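Local structure of legionella ubiquitin-specific protease A domain-containing protein (Legionella pneumophila subsp. pneumophila, 5DGG) at residues A[6-11]-A[25-30]; A[38-43]-A[106-111]; A[66-71]-A[138-143]; A[96-101]-A[117-122]. The protein probably acts as a ubiquitin-specific cysteine protease of clan CA and may be a metaeffector, this chain being the central domain of the longer protein. One frame throughout, in Å; residues are numbered along the deposited sequence.

Interaction 1: residues A[6-11]-A[25-30]; sequences MQDHDM and MAVLNR
Val27 meets the first turn of helix 8-14 through both of its methyl branches, CG1 chiefly toward Met11 and CG2 toward Asp8. The distances refer to one of two conformers modelled for Val27. The purely apolar contact is CG1 of Val27 against CB of Met11, 3.8 Å apart. CB of Met11 points toward 25-30 and makes this contact itself, while the bent chain beyond it carries SD and CE on elsewhere. The mixed contact lies one helical turn back: CG2 of Val27 is 3.9 Å from CG of Asp8, so a methyl rests on the carboxylate, and the two side chains run at a slant to each other. Only 127 Å² is buried in all, in keeping with contact by van der Waals packing.

Within 6-11 a polar bond organises the helix start. Gln7 is the N-cap, and its N donates to OD2 of Asp10 at 2.8 Å, almost straight at 178°, which is the backbone-donor half of a capping box.

Trp64 borders the contact, touching both Asp8 and Met11 and bonding to the carbonyl of Met6. Met11 also packs on Thr136 and Cys137 of helix 132-146, whereas Leu28, next to Val27 on the outermost strand 22-29, turns to helix 33-47. Helix 8-14 therefore leans on the sheet edge from the side of helix 132-146.

Interaction 2: residues A[38-43]-A[106-111]; sequences AIIETL and NQCGVP
Ile40 reaches Gln107 with both arms of its branched side chain. Its longer arm ends in CD1, 3.5 Å from CB of Gln107, with CG1 following at 4.1 Å from the same CB; the two side chains cross at about a right angle, so the methyl end of one meets the stem of the other. This arm stands beside the backbone N of Ile40 (chi1 -64°), leaving CG2 on the other branch to lie 3.9 Å from the carbonyl O of Gln107. The main chain takes part as well, since O of Ile40 is 3.8 Å from SG of Cys108. The CA atoms of Ile40 and Cys108 are 5.8 Å apart, a close approach for two helices, probably made easier by the small cysteine side chain.

These helices, 33-47 and 98-108, flank the sheet on the same face, and the second one stops at this point. Gly109 leaves helical angles with a positive phi of 109°, closing a Schellman motif in which its N bonds back to O of Asn106.

One turn further along, Leu43 reaches the same sulfur with its CD2 branch. CD2 of Leu43 lies 3.6 Å from SG of Cys108, with the branch point CG nearly as near, so SG packs along the CB-CG-CD2 side of the leucine. Leu104 touches both Ile40 and Leu43, while Leu43 also packs on Met25 of the outermost strand 22-29.

Interaction 3: residues A[66-71]-A[138-143]; sequences GVYLSK and AYSHKK
Tyr68 makes a buried strand-to-helix contact at the heart of the alpha/beta fold, rising from the middle strand of the five-stranded mixed sheet to meet Tyr139, Ser140 and Lys143 of helix 132-146. The helix packs on this face of the sheet almost parallel to strand 65-70: the segment axes come within 9.6 Å and differ by 15° in direction.

Three kinds of contact surround the one phenol. Its OH donates to OG of Ser140 at 2.7 Å, with that oxygen at the ring edge and near the ring plane; OG is also bonded to the carbonyl of Thr136 in the preceding turn, so the buried serine hydroxyl links the strand to the helix backbone. Tyr139 brings its edge to the Tyr68 ring in an offset edge-to-face pair, centroids 5.7 Å apart and planes at 62°. Its closest carbon, CD2, is 3.6 Å from OH of Tyr68, and its own hydroxyl bonds to Glu84 while its ring stacks with Phe86. Lys143 supplies a CH-pi contact over a face of the phenol, its CG 3.9 Å from the Tyr68 centroid and 14° off the ring normal. Bends at chi2 and chi3 of the lysine turn the chain beyond CG, and NZ forms salt bridges with Glu146 and Glu84.

Under the phenol tip the strand carries a glycine, and OH of Tyr68 passes 3.5 Å from CA of Gly66.

Interaction 4: residues A[96-101]-A[117-122]; sequences VLDDYV and IRHTGP
Asp98 and His119 tie together the helix and the second strand of a beta-alpha-beta unit, formed by strand 81-86, helix 98-108 and strand 115-120. NE2 of His119 donates to OD1 of Asp98 at 2.6 Å, with an angle of 163° at the hydrogen. The acceptor uses its syn lone pair and sits almost in the imidazole plane, so the ring presents its edge. Carboxylate and ring are also nearly coplanar, 25° apart, although the side chains as wholes cross at about a right angle. The other carboxylate oxygen, OD2, is 3.1 Å from the same NE2, which places the nitrogen in front of the whole carboxylate.

His119 does not aim its CB at the helix; its ring is carried there by chi1 of -67°, which sets CG beside the backbone N and brings the far nitrogen within reach of the aspartate. Within the crossover the strand alternates: Ile117 and His119 serve the helix, while Arg118 between them turns away, and its backbone pairs with Leu83 and Leu85 of the neighbouring parallel strand.

Ile117 adds an apolar flank to the carboxylate, with CG2 3.8 Å from OD1 of Asp98. The contact lies near the surface, where Ala94 and Ala95 of the preceding loop touch the histidine and Leu85 touches the aspartate from the sheet side.

In the fold
Interactions 1, 3 and 4 join helices to one mixed sheet, and interaction 2 joins two helices that lie over it. Interactions 1 and 2 follow each other in the chain and touch where CD2 of Leu28 packs 3.5 Å from CD1 of Ile39. Interaction 4 shares helix 98-108 with interaction 2, their centres about 17 Å apart, and is nested in the chain loop closed by interaction 3. Those two meet through the sheet: CG2 of Val67 is 4.0 Å from CD1 of Leu97. Interaction 1 reaches interaction 4 as well, with CD1 of Leu28 3.6 Å from OH of Tyr100. Interaction 3 is the most central, about 5 Å from the chain centre. No active-site residues are established here, so none of the contacts can be assigned to catalysis.

Interaction 1: residues A[6-11]-A[25-30]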
loop_
_atom_site.group_PDB
_atom_site.type_symbol
_atom_site.label_atom_id
_atom_site.label_comp_id
_atom_site.label_asym_id
_atom_site.label_seq_id
_atom_site.Cartn_x
_atom_site.Cartn_y
_atom_site.Cartn_z
ATOM N N MET A 6 -10.876 3.797 8.253
ATOM C CA MET A 6 -10.485 4.738 7.238
ATOM C C MET A 6 -11.289 4.468 5.968
ATOM O O MET A 6 -11.553 3.320 5.573
ATOM C CB MET A 6 -8.979 4.668 6.977
ATOM C CG MET A 6 -8.158 5.161 8.147
ATOM S SD MET A 6 -6.367 5.332 7.970
ATOM C CE MET A 6 -6.287 6.696 6.815
ATOM N N GLN A 7 -11.735 5.543 5.342
ATOM C CA GLN A 7 -12.392 5.468 4.055
ATOM C C GLN A 7 -11.394 5.922 2.977
ATOM O O GLN A 7 -10.264 6.333 3.280
ATOM C CB GLN A 7 -13.633 6.377 4.050
ATOM C CG GLN A 7 -14.678 6.009 5.116
ATOM C CD GLN A 7 -15.906 6.901 5.057
ATOM O OE1 GLN A 7 -15.899 7.913 4.358
ATOM N NE2 GLN A 7 -16.973 6.532 5.776
ATOM N N ASP A 8 -11.810 5.818 1.722
ATOM C CA ASP A 8 -10.957 6.237 0.591
ATOM C C ASP A 8 -10.234 7.566 0.800
ATOM O O ASP A 8 -9.005 7.664 0.639
ATOM C CB ASP A 8 -11.793 6.382 -0.660
ATOM C CG ASP A 8 -12.279 5.070 -1.187
ATOM O OD1 ASP A 8 -11.772 4.024 -0.710
ATOM O OD2 ASP A 8 -13.174 5.090 -2.077
ATOM N N HIS A 9 -11.020 8.597 1.102
ATOM C CA HIS A 9 -10.494 9.951 1.182
ATOM C C HIS A 9 -9.463 10.057 2.288
ATOM O O HIS A 9 -8.469 10.748 2.134
ATOM C CB HIS A 9 -11.606 11.012 1.353
ATOM C CG HIS A 9 -12.441 10.844 2.585
ATOM N ND1 HIS A 9 -13.630 10.141 2.592
ATOM C CD2 HIS A 9 -12.281 11.322 3.845
ATOM C CE1 HIS A 9 -14.155 10.177 3.806
ATOM N NE2 HIS A 9 -13.356 10.881 4.587
ATOM N N ASP A 10 -9.683 9.347 3.390
ATOM C CA ASP A 10 -8.721 9.313 4.498
ATOM C C ASP A 10 -7.406 8.730 4.011
ATOM O O ASP A 10 -6.346 9.263 4.334
ATOM C CB ASP A 10 -9.226 8.459 5.658
ATOM C CG ASP A 10 -10.559 8.933 6.207
ATOM O OD1 ASP A 10 -10.724 10.159 6.382
ATOM O OD2 ASP A 10 -11.418 8.074 6.497
ATOM N N MET A 11 -7.473 7.640 3.231
ATOM C CA MET A 11 -6.236 7.020 2.718
ATOM C C MET A 11 -5.554 7.988 1.752
ATOM O O MET A 11 -4.338 8.186 1.799
ATOM C CB MET A 11 -6.509 5.700 1.990
ATOM C CG MET A 11 -7.151 4.582 2.816
ATOM S SD MET A 11 -6.062 4.004 4.134
ATOM C CE MET A 11 -4.940 3.042 3.075
ATOM N N MET A 25 -0.078 4.881 -6.369
ATOM C CA MET A 25 -1.356 4.975 -7.068
ATOM C C MET A 25 -2.491 5.296 -6.110
ATOM O O MET A 25 -2.373 5.095 -4.912
ATOM C CB MET A 25 -1.710 3.671 -7.736
ATOM C CG MET A 25 -0.546 3.003 -8.373
ATOM S SD MET A 25 -0.937 2.217 -9.901
ATOM C CE MET A 25 -0.754 3.786 -10.748
ATOM N N ALA A 26 -3.594 5.765 -6.698
ATOM C CA ALA A 26 -4.818 6.003 -5.956
ATOM C C ALA A 26 -5.400 4.707 -5.453
ATOM O O ALA A 26 -5.131 3.601 -5.965
ATOM C CB ALA A 26 -5.848 6.720 -6.807
ATOM N N VAL A 27 -6.283 4.872 -4.497
ATOM C CA VAL A 27 -6.971 3.726 -3.922
ATOM C C VAL A 27 -7.703 2.864 -4.958
ATOM O O VAL A 27 -8.348 3.356 -5.897
ATOM C CB VAL A 27 -7.951 4.119 -2.807
ATOM C CG1 VAL A 27 -7.203 4.749 -1.646
ATOM C CG2 VAL A 27 -9.046 5.027 -3.336
ATOM N N LEU A 28 -7.573 1.556 -4.788
ATOM C CA LEU A 28 -8.266 0.600 -5.636
ATOM C C LEU A 28 -9.341 -0.080 -4.801
ATOM O O LEU A 28 -9.107 -0.422 -3.655
ATOM C CB LEU A 28 -7.335 -0.486 -6.136
ATOM C CG LEU A 28 -6.666 -0.387 -7.437
ATOM C CD1 LEU A 28 -6.012 -1.741 -7.707
ATOM C CD2 LEU A 28 -7.683 0.007 -8.516
ATOM N N ASN A 29 -10.510 -0.285 -5.393
ATOM C CA ASN A 29 -11.581 -1.022 -4.756
ATOM C C ASN A 29 -11.669 -2.396 -5.411
ATOM O O ASN A 29 -12.143 -2.528 -6.552
ATOM C CB ASN A 29 -12.882 -0.252 -5.007
ATOM C CG ASN A 29 -14.040 -0.877 -4.356
ATOM O OD1 ASN A 29 -14.218 -2.100 -4.345
ATOM N ND2 ASN A 29 -14.838 -0.034 -3.728
ATOM N N ARG A 30 -11.300 -3.433 -4.684
ATOM C CA ARG A 30 -11.191 -4.771 -5.283
ATOM C C ARG A 30 -12.514 -5.394 -5.621
ATOM O O ARG A 30 -12.552 -6.345 -6.393
ATOM C CB ARG A 30 -10.402 -5.739 -4.398
ATOM C CG ARG A 30 -11.037 -6.090 -3.101
ATOM C CD ARG A 30 -10.068 -6.888 -2.188
ATOM N NE ARG A 30 -10.344 -8.306 -2.397
ATOM C CZ ARG A 30 -10.949 -9.100 -1.528
ATOM N NH1 ARG A 30 -11.265 -8.671 -0.301
ATOM N NH2 ARG A 30 -11.200 -10.354 -1.878
#

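Interaction 2: residues A[38-43]-A[106-111]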
loop_
_atom_site.group_PDB
_atom_site.type_symbol
_atom_site.label_atom_id
_atom_site.label_comp_id
_atom_site.label_asym_id
_atom_site.label_seq_id
_atom_site.Cartn_x
_atom_site.Cartn_y
_atom_site.Cartn_z
ATOM N N ALA A 38 -10.402 0.935 -14.789
ATOM C CA ALA A 38 -10.033 2.315 -14.989
ATOM C C ALA A 38 -8.552 2.594 -14.844
ATOM O O ALA A 38 -8.088 3.597 -15.371
ATOM C CB ALA A 38 -10.781 3.193 -14.006
ATOM N N ILE A 39 -7.813 1.775 -14.102
ATOM C CA ILE A 39 -6.404 2.095 -13.890
ATOM C C ILE A 39 -5.411 1.314 -14.728
ATOM O O ILE A 39 -4.208 1.548 -14.591
ATOM C CB ILE A 39 -5.960 1.948 -12.429
ATOM C CG1 ILE A 39 -5.944 0.488 -11.987
ATOM C CG2 ILE A 39 -6.791 2.868 -11.547
ATOM C CD1 ILE A 39 -5.013 0.324 -10.806
ATOM N N ILE A 40 -5.886 0.387 -15.559
ATOM C CA ILE A 40 -4.972 -0.465 -16.332
ATOM C C ILE A 40 -4.003 0.416 -17.109
ATOM O O ILE A 40 -2.805 0.137 -17.144
ATOM C CB ILE A 40 -5.703 -1.385 -17.339
ATOM C CG1 ILE A 40 -6.583 -2.384 -16.640
ATOM C CG2 ILE A 40 -4.720 -2.159 -18.229
ATOM C CD1 ILE A 40 -5.890 -3.225 -15.627
ATOM N N GLU A 41 -4.501 1.502 -17.703
ATOM C CA GLU A 41 -3.661 2.262 -18.612
ATOM C C GLU A 41 -2.583 3.033 -17.852
ATOM O O GLU A 41 -1.405 3.072 -18.254
ATOM C CB GLU A 41 -4.505 3.133 -19.541
ATOM C CG GLU A 41 -5.149 2.279 -20.661
ATOM C CD GLU A 41 -5.834 3.085 -21.742
ATOM O OE1 GLU A 41 -6.914 3.597 -21.441
ATOM O OE2 GLU A 41 -5.326 3.188 -22.899
ATOM N N THR A 42 -2.978 3.599 -16.736
ATOM C CA THR A 42 -2.028 4.285 -15.868
ATOM C C THR A 42 -1.025 3.296 -15.268
ATOM O O THR A 42 0.179 3.551 -15.281
ATOM C CB THR A 42 -2.707 5.152 -14.789
ATOM O OG1 THR A 42 -1.706 5.846 -14.045
ATOM C CG2 THR A 42 -3.520 4.334 -13.812
ATOM N N LEU A 43 -1.491 2.156 -14.822
ATOM C CA LEU A 43 -0.591 1.207 -14.195
ATOM C C LEU A 43 0.345 0.596 -15.276
ATOM O O LEU A 43 1.566 0.457 -15.063
ATOM C CB LEU A 43 -1.409 0.167 -13.412
ATOM C CG LEU A 43 -0.649 -1.037 -12.874
ATOM C CD1 LEU A 43 0.323 -0.624 -11.798
ATOM C CD2 LEU A 43 -1.619 -2.083 -12.339
ATOM N N ASN A 106 -1.539 -9.034 -15.424
ATOM C CA ASN A 106 -1.774 -9.613 -16.742
ATOM C C ASN A 106 -2.530 -8.668 -17.673
ATOM O O ASN A 106 -2.170 -8.543 -18.823
ATOM C CB ASN A 106 -2.476 -10.957 -16.673
ATOM C CG ASN A 106 -2.379 -11.702 -17.983
ATOM O OD1 ASN A 106 -1.325 -12.253 -18.316
ATOM N ND2 ASN A 106 -3.460 -11.693 -18.757
ATOM N N GLN A 107 -3.536 -7.959 -17.171
ATOM C CA GLN A 107 -4.182 -6.939 -17.990
ATOM C C GLN A 107 -3.186 -5.902 -18.503
ATOM O O GLN A 107 -3.280 -5.496 -19.663
ATOM C CB GLN A 107 -5.284 -6.228 -17.229
ATOM C CG GLN A 107 -6.384 -7.144 -16.774
ATOM C CD GLN A 107 -7.722 -6.714 -17.294
ATOM O OE1 GLN A 107 -7.947 -6.678 -18.517
ATOM N NE2 GLN A 107 -8.634 -6.380 -16.373
ATOM N N CYS A 108 -2.240 -5.458 -17.654
ATOM C CA CYS A 108 -1.226 -4.483 -18.070
ATOM C C CYS A 108 -0.244 -5.022 -19.098
ATOM O O CYS A 108 0.507 -4.263 -19.690
ATOM C CB CYS A 108 -0.420 -4.002 -16.860
ATOM S SG CYS A 108 -1.475 -3.106 -15.775
ATOM N N GLY A 109 -0.216 -6.335 -19.252
ATOM C CA GLY A 109 0.626 -6.989 -20.221
ATOM C C GLY A 109 1.770 -7.743 -19.593
ATOM O O GLY A 109 2.703 -8.111 -20.301
ATOM N N VAL A 110 1.738 -7.962 -18.265
ATOM C CA VAL A 110 2.799 -8.724 -17.610
ATOM C C VAL A 110 2.354 -10.165 -17.372
ATOM O O VAL A 110 1.400 -10.392 -16.613
ATOM C CB VAL A 110 3.162 -8.093 -16.249
ATOM C CG1 VAL A 110 4.186 -8.947 -15.525
ATOM C CG2 VAL A 110 3.684 -6.664 -16.469
ATOM N N PRO A 111 3.035 -11.146 -17.980
ATOM C CA PRO A 111 2.627 -12.527 -17.640
ATOM C C PRO A 111 2.975 -12.953 -16.192
ATOM O O PRO A 111 3.958 -12.474 -15.590
ATOM C CB PRO A 111 3.401 -13.384 -18.638
ATOM C CG PRO A 111 4.576 -12.552 -18.994
ATOM C CD PRO A 111 4.099 -11.121 -18.991
#

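Interaction 3: residues A[66-71]-A[138-143]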
loop_
_atom_site.group_PDB
_atom_site.type_symbol
_atom_site.label_atom_id
_atom_site.label_comp_id
_atom_site.label_asym_id
_atom_site.label_seq_id
_atom_site.Cartn_x
_atom_site.Cartn_y
_atom_site.Cartn_z
ATOM N N GLY A 66 -1.904 -3.450 1.342
ATOM C CA GLY A 66 -0.943 -2.758 0.507
ATOM C C GLY A 66 -0.290 -3.667 -0.504
ATOM O O GLY A 66 -0.036 -4.833 -0.238
ATOM N N VAL A 67 -0.108 -3.146 -1.706
ATOM C CA VAL A 67 0.570 -3.822 -2.761
ATOM C C VAL A 67 1.794 -3.018 -3.162
ATOM O O VAL A 67 1.669 -1.812 -3.494
ATOM C CB VAL A 67 -0.373 -3.936 -3.974
ATOM C CG1 VAL A 67 0.351 -4.492 -5.194
ATOM C CG2 VAL A 67 -1.573 -4.746 -3.608
ATOM N N TYR A 68 2.953 -3.653 -3.171
ATOM C CA TYR A 68 4.237 -2.993 -3.474
ATOM C C TYR A 68 4.970 -3.745 -4.559
ATOM O O TYR A 68 5.436 -4.878 -4.341
ATOM C CB TYR A 68 5.111 -2.820 -2.210
ATOM C CG TYR A 68 4.290 -2.291 -1.101
ATOM C CD1 TYR A 68 4.124 -0.942 -0.962
ATOM C CD2 TYR A 68 3.665 -3.138 -0.188
ATOM C CE1 TYR A 68 3.318 -0.426 0.010
ATOM C CE2 TYR A 68 2.853 -2.636 0.784
ATOM C CZ TYR A 68 2.664 -1.281 0.868
ATOM O OH TYR A 68 1.902 -0.720 1.874
ATOM N N LEU A 69 5.058 -3.117 -5.728
ATOM C CA LEU A 69 5.739 -3.696 -6.881
ATOM C C LEU A 69 7.102 -3.051 -7.053
ATOM O O LEU A 69 7.214 -1.807 -7.069
ATOM C CB LEU A 69 4.902 -3.493 -8.165
ATOM C CG LEU A 69 5.446 -4.067 -9.484
ATOM C CD1 LEU A 69 5.450 -5.589 -9.535
ATOM C CD2 LEU A 69 4.631 -3.567 -10.674
ATOM N N SER A 70 8.114 -3.885 -7.164
ATOM C CA SER A 70 9.491 -3.491 -7.377
ATOM C C SER A 70 9.925 -4.087 -8.687
ATOM O O SER A 70 9.766 -5.296 -8.934
ATOM C CB SER A 70 10.427 -4.035 -6.273
ATOM O OG SER A 70 10.058 -3.554 -5.037
ATOM N N LYS A 71 10.488 -3.259 -9.553
ATOM C CA LYS A 71 11.022 -3.729 -10.849
ATOM C C LYS A 71 12.352 -4.422 -10.709
ATOM O O LYS A 71 13.038 -4.292 -9.659
ATOM C CB LYS A 71 11.153 -2.546 -11.784
ATOM C CG LYS A 71 9.826 -2.061 -12.241
ATOM C CD LYS A 71 9.995 -1.099 -13.387
ATOM C CE LYS A 71 8.711 -0.380 -13.637
ATOM N NZ LYS A 71 8.916 0.503 -14.818
ATOM N N ALA A 138 0.710 3.564 7.261
ATOM C CA ALA A 138 1.994 3.656 7.927
ATOM C C ALA A 138 3.012 2.723 7.284
ATOM O O ALA A 138 4.185 3.073 7.112
ATOM C CB ALA A 138 1.862 3.350 9.400
ATOM N N TYR A 139 2.585 1.519 6.946
ATOM C CA TYR A 139 3.488 0.582 6.253
ATOM C C TYR A 139 3.969 1.127 4.883
ATOM O O TYR A 139 5.151 0.917 4.493
ATOM C CB TYR A 139 2.873 -0.823 6.182
ATOM C CG TYR A 139 3.833 -1.931 5.746
ATOM C CD1 TYR A 139 4.649 -2.545 6.646
ATOM C CD2 TYR A 139 3.900 -2.344 4.401
ATOM C CE1 TYR A 139 5.560 -3.512 6.275
ATOM C CE2 TYR A 139 4.776 -3.346 4.004
ATOM C CZ TYR A 139 5.616 -3.928 4.955
ATOM O OH TYR A 139 6.493 -4.920 4.642
ATOM N N SER A 140 3.057 1.824 4.186
ATOM C CA SER A 140 3.370 2.439 2.937
ATOM C C SER A 140 4.456 3.543 3.094
ATOM O O SER A 140 5.342 3.732 2.244
ATOM C CB SER A 140 2.092 2.992 2.289
ATOM O OG SER A 140 1.193 1.933 1.954
ATOM N N HIS A 141 4.349 4.327 4.147
ATOM C CA HIS A 141 5.408 5.260 4.506
ATOM C C HIS A 141 6.734 4.517 4.793
ATOM O O HIS A 141 7.784 4.917 4.328
ATOM C CB HIS A 141 4.961 6.107 5.690
ATOM C CG HIS A 141 4.006 7.194 5.316
ATOM N ND1 HIS A 141 4.426 8.405 4.814
ATOM C CD2 HIS A 141 2.660 7.233 5.297
ATOM C CE1 HIS A 141 3.379 9.155 4.535
ATOM N NE2 HIS A 141 2.295 8.469 4.820
ATOM N N LYS A 142 6.681 3.425 5.544
ATOM C CA LYS A 142 7.860 2.641 5.792
ATOM C C LYS A 142 8.495 2.179 4.481
ATOM O O LYS A 142 9.736 2.254 4.321
ATOM C CB LYS A 142 7.513 1.433 6.635
ATOM C CG LYS A 142 8.699 0.496 6.840
ATOM C CD LYS A 142 8.318 -0.775 7.577
ATOM C CE LYS A 142 9.601 -1.398 8.136
ATOM N NZ LYS A 142 9.336 -2.702 8.780
ATOM N N LYS A 143 7.662 1.712 3.538
ATOM C CA LYS A 143 8.208 1.305 2.240
ATOM C C LYS A 143 8.810 2.467 1.446
ATOM O O LYS A 143 9.816 2.308 0.746
ATOM C CB LYS A 143 7.171 0.554 1.379
ATOM C CG LYS A 143 6.654 -0.722 1.956
ATOM C CD LYS A 143 7.643 -1.783 2.326
ATOM C CE LYS A 143 8.501 -2.267 1.199
ATOM N NZ LYS A 143 9.164 -3.559 1.629
#

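Interaction 4: residues A[96-101]-A[117-122]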
loop_
_atom_site.group_PDB
_atom_site.type_symbol
_atom_site.label_atom_id
_atom_site.label_comp_id
_atom_site.label_asym_id
_atom_site.label_seq_id
_atom_site.Cartn_x
_atom_site.Cartn_y
_atom_site.Cartn_z
ATOM N N VAL A 96 -5.669 -13.357 -0.297
ATOM C CA VAL A 96 -6.869 -12.862 -0.924
ATOM C C VAL A 96 -6.552 -11.928 -2.114
ATOM O O VAL A 96 -7.391 -11.702 -2.975
ATOM C CB VAL A 96 -7.774 -12.206 0.153
ATOM C CG1 VAL A 96 -7.366 -10.771 0.441
ATOM C CG2 VAL A 96 -9.225 -12.289 -0.238
ATOM N N LEU A 97 -5.332 -11.392 -2.186
ATOM C CA LEU A 97 -4.938 -10.521 -3.288
ATOM C C LEU A 97 -4.167 -11.183 -4.403
ATOM O O LEU A 97 -3.924 -10.514 -5.407
ATOM C CB LEU A 97 -4.102 -9.312 -2.807
ATOM C CG LEU A 97 -4.842 -8.308 -1.912
ATOM C CD1 LEU A 97 -3.919 -7.172 -1.547
ATOM C CD2 LEU A 97 -6.078 -7.761 -2.558
ATOM N N ASP A 98 -3.781 -12.449 -4.267
ATOM C CA ASP A 98 -2.881 -13.067 -5.260
ATOM C C ASP A 98 -3.487 -13.019 -6.655
ATOM O O ASP A 98 -2.879 -12.498 -7.592
ATOM C CB ASP A 98 -2.533 -14.518 -4.920
ATOM C CG ASP A 98 -1.635 -14.663 -3.702
ATOM O OD1 ASP A 98 -1.175 -13.649 -3.112
ATOM O OD2 ASP A 98 -1.412 -15.817 -3.251
ATOM N N ASP A 99 -4.719 -13.507 -6.792
ATOM C CA ASP A 99 -5.364 -13.601 -8.106
ATOM C C ASP A 99 -5.678 -12.249 -8.661
ATOM O O ASP A 99 -5.509 -12.027 -9.842
ATOM C CB ASP A 99 -6.690 -14.350 -8.000
ATOM C CG ASP A 99 -6.501 -15.841 -7.923
ATOM O OD1 ASP A 99 -5.650 -16.375 -8.683
ATOM O OD2 ASP A 99 -7.194 -16.473 -7.091
ATOM N N TYR A 100 -6.148 -11.380 -7.768
ATOM C CA TYR A 100 -6.540 -10.028 -8.091
ATOM C C TYR A 100 -5.397 -9.277 -8.698
ATOM O O TYR A 100 -5.545 -8.674 -9.773
ATOM C CB TYR A 100 -7.053 -9.280 -6.847
ATOM C CG TYR A 100 -7.502 -7.860 -7.116
ATOM C CD1 TYR A 100 -8.706 -7.612 -7.792
ATOM C CD2 TYR A 100 -6.750 -6.767 -6.716
ATOM C CE1 TYR A 100 -9.122 -6.314 -8.035
ATOM C CE2 TYR A 100 -7.157 -5.472 -6.966
ATOM C CZ TYR A 100 -8.369 -5.264 -7.619
ATOM O OH TYR A 100 -8.812 -4.014 -7.911
ATOM N N VAL A 101 -4.243 -9.298 -8.034
ATOM C CA VAL A 101 -3.124 -8.527 -8.516
ATOM C C VAL A 101 -2.467 -9.147 -9.753
ATOM O O VAL A 101 -2.038 -8.412 -10.659
ATOM C CB VAL A 101 -2.034 -8.321 -7.425
ATOM C CG1 VAL A 101 -0.936 -7.454 -7.995
ATOM C CG2 VAL A 101 -2.644 -7.606 -6.239
ATOM N N ILE A 117 5.657 -13.308 -6.058
ATOM C CA ILE A 117 4.769 -12.908 -4.990
ATOM C C ILE A 117 5.357 -13.217 -3.624
ATOM O O ILE A 117 5.936 -14.311 -3.417
ATOM C CB ILE A 117 3.417 -13.651 -5.093
ATOM C CG1 ILE A 117 2.717 -13.191 -6.348
ATOM C CG2 ILE A 117 2.536 -13.399 -3.881
ATOM C CD1 ILE A 117 1.332 -13.789 -6.485
ATOM N N ARG A 118 5.173 -12.306 -2.681
ATOM C CA ARG A 118 5.392 -12.660 -1.272
ATOM C C ARG A 118 4.391 -11.985 -0.383
ATOM O O ARG A 118 3.979 -10.843 -0.668
ATOM C CB ARG A 118 6.801 -12.336 -0.871
ATOM C CG ARG A 118 7.055 -10.932 -0.484
ATOM C CD ARG A 118 8.551 -10.728 -0.312
ATOM N NE ARG A 118 8.847 -10.452 1.055
ATOM C CZ ARG A 118 9.108 -9.247 1.534
ATOM N NH1 ARG A 118 9.386 -9.151 2.807
ATOM N NH2 ARG A 118 9.146 -8.171 0.751
ATOM N N HIS A 119 3.911 -12.712 0.630
ATOM C CA HIS A 119 2.911 -12.177 1.556
ATOM C C HIS A 119 3.614 -11.608 2.765
ATOM O O HIS A 119 4.544 -12.236 3.251
ATOM C CB HIS A 119 1.983 -13.282 2.021
ATOM C CG HIS A 119 1.126 -13.830 0.939
ATOM N ND1 HIS A 119 0.527 -15.063 1.017
ATOM C CD2 HIS A 119 0.809 -13.335 -0.286
ATOM C CE1 HIS A 119 -0.172 -15.291 -0.083
ATOM N NE2 HIS A 119 0.000 -14.265 -0.904
ATOM N N THR A 120 3.187 -10.452 3.265
ATOM C CA THR A 120 3.777 -9.887 4.481
ATOM C C THR A 120 2.704 -9.379 5.428
ATOM O O THR A 120 1.556 -9.169 5.057
ATOM C CB THR A 120 4.728 -8.705 4.181
ATOM O OG1 THR A 120 3.983 -7.725 3.489
ATOM C CG2 THR A 120 5.923 -9.135 3.334
ATOM N N GLY A 121 3.102 -9.193 6.671
ATOM C CA GLY A 121 2.286 -8.483 7.676
ATOM C C GLY A 121 3.216 -7.651 8.580
ATOM O O GLY A 121 4.406 -7.666 8.416
ATOM N N PRO A 122 2.662 -6.912 9.533
ATOM C CA PRO A 122 3.470 -6.076 10.379
ATOM C C PRO A 122 4.110 -6.797 11.557
ATOM O O PRO A 122 3.702 -7.883 11.919
ATOM C CB PRO A 122 2.460 -5.027 10.910
ATOM C CG PRO A 122 1.178 -5.775 10.939
ATOM C CD PRO A 122 1.225 -6.781 9.821
#